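Local coordinates for teichoic acid biosynthesis protein F (Staphylococcus epidermidis, PDB 3L7I) that belongs to the teichoic acid biosynthesis proteins and carries a domain of the GT-B fold, built from two Rossmann-like halves, at residues Leu482-Arg487 with Glu491-Ala496; Thr446-Leu451 with Met656-Asp661. All blocks are in the same frame, centred on the assembly; numbering follows the deposited sequence.

Interaction 1. Residues Leu482-Arg487 with Glu491-Ala496; sequences LISPNR and EIFRSA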
loop_
_atom_site.group_PDB
_atom_site.type_symbol
_atom_site.label_atom_id
_atom_site.label_comp_id
_atom_site.label_asym_id
_atom_site.label_seq_id
_atom_site.Cartn_x
_atom_site.Cartn_y
_atom_site.Cartn_z
ATOM N N LEU A 482 -29.307 -32.082 -7.112
ATOM C CA LEU A 482 -30.422 -31.584 -6.325
ATOM C C LEU A 482 -31.454 -32.695 -6.140
ATOM O O LEU A 482 -31.903 -33.323 -7.112
ATOM C CB LEU A 482 -31.075 -30.403 -7.021
ATOM C CG LEU A 482 -32.334 -29.918 -6.327
ATOM C CD1 LEU A 482 -32.035 -29.693 -4.875
ATOM C CD2 LEU A 482 -32.804 -28.660 -6.963
ATOM N N ILE A 483 -31.841 -32.944 -4.893
ATOM C CA ILE A 483 -32.773 -34.029 -4.607
ATOM C C ILE A 483 -34.210 -33.593 -4.837
ATOM O O ILE A 483 -34.577 -32.447 -4.536
ATOM C CB ILE A 483 -32.600 -34.533 -3.186
ATOM C CG1 ILE A 483 -31.247 -35.234 -3.047
ATOM C CG2 ILE A 483 -33.713 -35.487 -2.817
ATOM C CD1 ILE A 483 -31.134 -36.099 -1.817
ATOM N N SER A 484 -35.029 -34.490 -5.378
ATOM C CA SER A 484 -36.451 -34.190 -5.527
ATOM C C SER A 484 -37.342 -35.276 -4.930
ATOM O O SER A 484 -37.080 -36.477 -5.110
ATOM C CB SER A 484 -36.817 -33.973 -6.995
ATOM O OG SER A 484 -38.145 -33.495 -7.123
ATOM N N PRO A 485 -38.399 -34.854 -4.215
ATOM C CA PRO A 485 -39.390 -35.712 -3.554
ATOM C C PRO A 485 -40.501 -36.201 -4.496
ATOM O O PRO A 485 -41.095 -37.255 -4.233
ATOM C CB PRO A 485 -39.999 -34.798 -2.481
ATOM C CG PRO A 485 -39.171 -33.586 -2.454
ATOM C CD PRO A 485 -38.548 -33.455 -3.808
ATOM N N ASN A 486 -40.777 -35.453 -5.564
ATOM C CA ASN A 486 -41.895 -35.752 -6.468
ATOM C C ASN A 486 -41.830 -34.945 -7.768
ATOM O O ASN A 486 -41.089 -33.975 -7.862
ATOM C CB ASN A 486 -43.235 -35.509 -5.760
ATOM C CG ASN A 486 -43.158 -34.383 -4.744
ATOM O OD1 ASN A 486 -43.109 -33.201 -5.096
ATOM N ND2 ASN A 486 -43.132 -34.746 -3.469
ATOM N N ARG A 487 -42.616 -35.337 -8.768
ATOM C CA ARG A 487 -42.584 -34.648 -10.052
ATOM C C ARG A 487 -42.975 -33.190 -9.913
ATOM O O ARG A 487 -42.415 -32.325 -10.572
ATOM C CB ARG A 487 -43.481 -35.336 -11.071
ATOM C CG ARG A 487 -43.261 -34.812 -12.469
ATOM C CD ARG A 487 -41.815 -35.026 -12.916
ATOM N NE ARG A 487 -41.714 -36.017 -13.991
ATOM C CZ ARG A 487 -41.209 -37.246 -13.866
ATOM N NH1 ARG A 487 -40.729 -37.669 -12.698
ATOM N NH2 ARG A 487 -41.178 -38.056 -14.928
ATOM N N GLU A 491 -40.805 -30.125 -11.135
ATOM C CA GLU A 491 -41.278 -29.155 -12.117
ATOM C C GLU A 491 -41.099 -27.739 -11.576
ATOM O O GLU A 491 -40.716 -26.825 -12.311
ATOM C CB GLU A 491 -42.736 -29.430 -12.481
ATOM C CG GLU A 491 -42.990 -29.475 -13.982
ATOM C CD GLU A 491 -42.536 -30.790 -14.638
ATOM O OE1 GLU A 491 -43.364 -31.732 -14.731
ATOM O OE2 GLU A 491 -41.362 -30.879 -15.080
ATOM N N ILE A 492 -41.372 -27.583 -10.282
ATOM C CA ILE A 492 -41.172 -26.342 -9.555
ATOM C C ILE A 492 -39.692 -26.006 -9.465
ATOM O O ILE A 492 -39.316 -24.847 -9.575
ATOM C CB ILE A 492 -41.729 -26.441 -8.126
ATOM C CG1 ILE A 492 -43.251 -26.478 -8.142
ATOM C CG2 ILE A 492 -41.270 -25.275 -7.265
ATOM C CD1 ILE A 492 -43.847 -26.871 -6.813
ATOM N N PHE A 493 -38.840 -27.004 -9.259
ATOM C CA PHE A 493 -37.422 -26.710 -9.080
ATOM C C PHE A 493 -36.800 -26.243 -10.373
ATOM O O PHE A 493 -35.969 -25.342 -10.368
ATOM C CB PHE A 493 -36.640 -27.902 -8.527
ATOM C CG PHE A 493 -36.953 -28.211 -7.104
ATOM C CD1 PHE A 493 -37.543 -27.265 -6.301
ATOM C CD2 PHE A 493 -36.650 -29.447 -6.565
ATOM C CE1 PHE A 493 -37.844 -27.552 -5.004
ATOM C CE2 PHE A 493 -36.953 -29.740 -5.264
ATOM C CZ PHE A 493 -37.556 -28.793 -4.484
ATOM N N ARG A 494 -37.200 -26.869 -11.472
ATOM C CA ARG A 494 -36.700 -26.521 -12.786
ATOM C C ARG A 494 -36.921 -25.031 -13.092
ATOM O O ARG A 494 -36.169 -24.424 -13.843
ATOM C CB ARG A 494 -37.347 -27.428 -13.833
ATOM C CG ARG A 494 -37.302 -26.881 -15.237
ATOM C CD ARG A 494 -36.984 -27.968 -16.235
ATOM N NE ARG A 494 -37.914 -29.090 -16.143
ATOM C CZ ARG A 494 -37.877 -30.144 -16.953
ATOM N NH1 ARG A 494 -36.951 -30.213 -17.904
ATOM N NH2 ARG A 494 -38.758 -31.127 -16.813
ATOM N N SER A 495 -37.939 -24.442 -12.480
ATOM C CA SER A 495 -38.237 -23.023 -12.632
ATOM C C SER A 495 -37.698 -22.146 -11.486
ATOM O O SER A 495 -37.054 -21.122 -11.721
ATOM C CB SER A 495 -39.764 -22.839 -12.739
ATOM O OG SER A 495 -40.184 -21.522 -12.381
ATOM N N ALA A 496 -37.982 -22.555 -10.251
ATOM C CA ALA A 496 -37.730 -21.744 -9.059
ATOM C C ALA A 496 -36.254 -21.647 -8.694
ATOM O O ALA A 496 -35.830 -20.700 -8.017
ATOM C CB ALA A 496 -38.526 -22.282 -7.871
#

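Interaction 2. Residues Thr446-Leu451 with Met656-Asp661; sequences TPLKRL and MNYMED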
loop_
_atom_site.group_PDB
_atom_site.type_symbol
_atom_site.label_atom_id
_atom_site.label_comp_id
_atom_site.label_asym_id
_atom_site.label_seq_id
_atom_site.Cartn_x
_atom_site.Cartn_y
_atom_site.Cartn_z
ATOM N N THR A 446 -40.856 -30.464 0.092
ATOM C CA THR A 446 -41.753 -30.146 -0.998
ATOM C C THR A 446 -42.320 -28.759 -0.776
ATOM O O THR A 446 -42.880 -28.489 0.286
ATOM C CB THR A 446 -42.940 -31.136 -1.078
ATOM O OG1 THR A 446 -42.478 -32.441 -1.463
ATOM C CG2 THR A 446 -43.948 -30.649 -2.095
ATOM N N PRO A 447 -42.183 -27.866 -1.775
ATOM C CA PRO A 447 -42.601 -26.482 -1.536
ATOM C C PRO A 447 -44.112 -26.366 -1.568
ATOM O O PRO A 447 -44.769 -27.029 -2.364
ATOM C CB PRO A 447 -41.993 -25.715 -2.712
ATOM C CG PRO A 447 -41.027 -26.643 -3.334
ATOM C CD PRO A 447 -41.562 -28.021 -3.098
ATOM N N LEU A 448 -44.647 -25.547 -0.669
ATOM C CA LEU A 448 -46.037 -25.134 -0.724
ATOM C C LEU A 448 -46.035 -23.645 -1.044
ATOM O O LEU A 448 -46.842 -23.173 -1.842
ATOM C CB LEU A 448 -46.722 -25.387 0.610
ATOM C CG LEU A 448 -48.035 -24.648 0.825
ATOM C CD1 LEU A 448 -49.159 -25.461 0.240
ATOM C CD2 LEU A 448 -48.268 -24.376 2.301
ATOM N N LYS A 449 -45.110 -22.913 -0.439
ATOM C CA LYS A 449 -44.984 -21.489 -0.702
ATOM C C LYS A 449 -43.994 -21.210 -1.852
ATOM O O LYS A 449 -42.973 -21.888 -1.990
ATOM C CB LYS A 449 -44.544 -20.745 0.578
ATOM C CG LYS A 449 -45.564 -20.763 1.738
ATOM C CD LYS A 449 -44.886 -20.610 3.119
ATOM C CE LYS A 449 -45.890 -20.460 4.290
ATOM N NZ LYS A 449 -46.260 -19.009 4.585
ATOM N N ARG A 450 -44.293 -20.206 -2.668
ATOM C CA ARG A 450 -43.399 -19.815 -3.755
ATOM C C ARG A 450 -42.056 -19.316 -3.231
ATOM O O ARG A 450 -42.010 -18.542 -2.275
ATOM C CB ARG A 450 -44.043 -18.726 -4.619
ATOM C CG ARG A 450 -45.373 -19.107 -5.228
ATOM C CD ARG A 450 -45.918 -17.983 -6.108
ATOM N NE ARG A 450 -45.331 -17.994 -7.452
ATOM C CZ ARG A 450 -45.827 -18.674 -8.486
ATOM N NH1 ARG A 450 -46.936 -19.412 -8.342
ATOM N NH2 ARG A 450 -45.213 -18.616 -9.665
ATOM N N LEU A 451 -40.970 -19.743 -3.874
ATOM C CA LEU A 451 -39.611 -19.350 -3.457
ATOM C C LEU A 451 -38.663 -19.041 -4.611
ATOM O O LEU A 451 -38.864 -19.503 -5.735
ATOM C CB LEU A 451 -38.957 -20.430 -2.576
ATOM C CG LEU A 451 -39.103 -21.918 -2.916
ATOM C CD1 LEU A 451 -39.478 -22.155 -4.362
ATOM C CD2 LEU A 451 -37.830 -22.631 -2.569
ATOM N N MET A 656 -49.919 -25.290 -5.028
ATOM C CA MET A 656 -51.046 -26.193 -5.114
ATOM C C MET A 656 -52.370 -25.509 -4.812
ATOM O O MET A 656 -52.417 -24.385 -4.298
ATOM C CB MET A 656 -50.844 -27.379 -4.194
ATOM C CG MET A 656 -50.653 -26.995 -2.764
ATOM S SD MET A 656 -51.485 -28.206 -1.724
ATOM C CE MET A 656 -50.990 -29.724 -2.531
ATOM N N ASN A 657 -53.455 -26.188 -5.159
ATOM C CA ASN A 657 -54.764 -25.646 -4.877
ATOM C C ASN A 657 -55.231 -26.041 -3.481
ATOM O O ASN A 657 -55.921 -27.042 -3.292
ATOM C CB ASN A 657 -55.770 -26.036 -5.949
ATOM C CG ASN A 657 -56.990 -25.153 -5.918
ATOM O OD1 ASN A 657 -57.363 -24.640 -4.858
ATOM N ND2 ASN A 657 -57.616 -24.954 -7.076
ATOM N N TYR A 658 -54.822 -25.226 -2.512
ATOM C CA TYR A 658 -55.060 -25.450 -1.086
ATOM C C TYR A 658 -56.520 -25.696 -0.714
ATOM O O TYR A 658 -56.826 -26.542 0.136
ATOM C CB TYR A 658 -54.586 -24.227 -0.318
ATOM C CG TYR A 658 -54.507 -24.383 1.180
ATOM C CD1 TYR A 658 -53.326 -24.770 1.787
ATOM C CD2 TYR A 658 -55.596 -24.100 1.985
ATOM C CE1 TYR A 658 -53.230 -24.894 3.152
ATOM C CE2 TYR A 658 -55.520 -24.225 3.362
ATOM C CZ TYR A 658 -54.325 -24.621 3.945
ATOM O OH TYR A 658 -54.222 -24.745 5.319
ATOM N N MET A 659 -57.414 -24.929 -1.332
ATOM C CA MET A 659 -58.817 -25.015 -1.015
ATOM C C MET A 659 -59.361 -26.401 -1.293
ATOM O O MET A 659 -60.355 -26.814 -0.702
ATOM C CB MET A 659 -59.594 -23.971 -1.800
ATOM C CG MET A 659 -60.310 -22.986 -0.913
ATOM S SD MET A 659 -59.307 -22.552 0.507
ATOM C CE MET A 659 -59.059 -20.797 0.219
ATOM N N GLU A 660 -58.703 -27.134 -2.176
ATOM C CA GLU A 660 -59.256 -28.401 -2.616
ATOM C C GLU A 660 -58.435 -29.596 -2.161
ATOM O O GLU A 660 -58.631 -30.134 -1.068
ATOM C CB GLU A 660 -59.383 -28.397 -4.136
ATOM C CG GLU A 660 -60.703 -28.937 -4.638
ATOM C CD GLU A 660 -61.298 -28.069 -5.726
ATOM O OE1 GLU A 660 -60.527 -27.339 -6.389
ATOM O OE2 GLU A 660 -62.535 -28.112 -5.908
ATOM N N ASP A 661 -57.496 -29.982 -3.012
ATOM C CA ASP A 661 -56.792 -31.248 -2.892
ATOM C C ASP A 661 -55.718 -31.341 -1.802
ATOM O O ASP A 661 -54.541 -31.515 -2.102
ATOM C CB ASP A 661 -56.191 -31.626 -4.254
ATOM C CG ASP A 661 -55.314 -30.530 -4.831
ATOM O OD1 ASP A 661 -54.532 -29.940 -4.058
ATOM O OD2 ASP A 661 -55.407 -30.260 -6.049
#

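Interaction 1. Residues Leu482-Arg487 with Glu491-Ala496
F493 reaches from helix 487-496 to strand 481-484, and its ring carries the apolar part of the contact. Its CG lies opposite the carbonyl carbon (chi1 -70°), a setting that sends the ring off the helix and over to the strand. The ring atoms CD2 and CE2 do the touching. L482 CD2 comes obliquely to F493 CD2 at 3.9 Å, the leucine and phenylalanine side chains crossing at about a right angle. P485 CD approaches F493 CE2 at 4.3 Å, and the backbone I483 O lies 3.7 Å from that same CE2. A large flat ring suits this place because it spans the distance between strand and helix, and beyond the segments it also meets the ring of F497. Strand alternation explains the neighbours: L482 and S484 direct their CB toward the helix, while I483 turns away.

These elements begin the beta-alpha-beta unit of strand 481-484, helix 487-496 and strand 504-506, in the Rossmann-like sheet of the first half of the GT-B fold. The strand and helix segments run roughly antiparallel, at 147°.

The hydrogen bond between the two segments lies at the turn into the helix. E491 N donates to R487 O at 2.8 Å, a first-turn helical bond. N486 is the N-cap, its OD1 receiving S489 N, a role that suits a short amide side chain. The small hydroxyl of S484 pairs with T490 OG1.

Charged groups occupy the exposed end. R494 NH2 forms a salt bridge with E491 OE2 at 3.1 Å, nearly in the plane of the guanidinium, and R494 has a further salt bridge with E501. R487 CG passes 3.8 Å from E491 OE1, but the R487 chain, bent at its second and third torsions, takes NH1 to a salt bridge with E506.

Interaction 2. Residues Thr446-Leu451 with Met656-Asp661
L448 meets M656 and Y658 through a single methyl, CD1. CB makes no contact with 656-661. CG stands opposite the backbone N (chi1 163°), which carries the branch forward to the other loop. CD1 touches M656 CG at 3.7 Å and lies 4.1 Å from M656 SD, the two side chains meeting at an oblique angle; the methionine bends at its second and third torsions. The same CD1 comes to the edge of the Y658 ring, near its plane, 4.5 Å from Y658 CD1. The other methyl, CD2, makes no close contact within 656-661. The leucine also packs on M627 and F628 of helix 626-630, and M656 touches F628 too.

Loop 446-451 follows strand 438-441 of one sheet and 656-661 follows strand 637-640 of the other, so the contact bridges the two halves of the GT-B fold. A backbone hydrogen bond between L448 and Y655 ties the same loops, and Y658 OH is held by D622 O. A bound sulfate ion lies about 5 Å from the L448 side chain. With branched, flexible and aromatic apolar groups meeting, the side chains are joined by dispersion and burial alone, which demands shape rather than precise direction.

How the interactions relate
Both contacts are buried, yet they differ in reach. Interaction 1 joins neighbouring elements of one sheet's beta-alpha-beta unit and grades from an apolar interior to an exposed fringe of charges; interaction 2 joins loops from the two sheets, far apart in sequence, and is wholly apolar across its segments. The local contact is accompanied by helix bonds, a cap and salt bridges, while side chains bridging the halves meet by apolar packing, beside a backbone bond between L448 and Y655. The two meet where N486 ND2 probably bonds T446 OG1, 3.1 Å away, and where F493 CE1 packs on P447 CG at 3.7 Å, so loop 446-451 rests against helix 487-496 while it reaches across to 656-661.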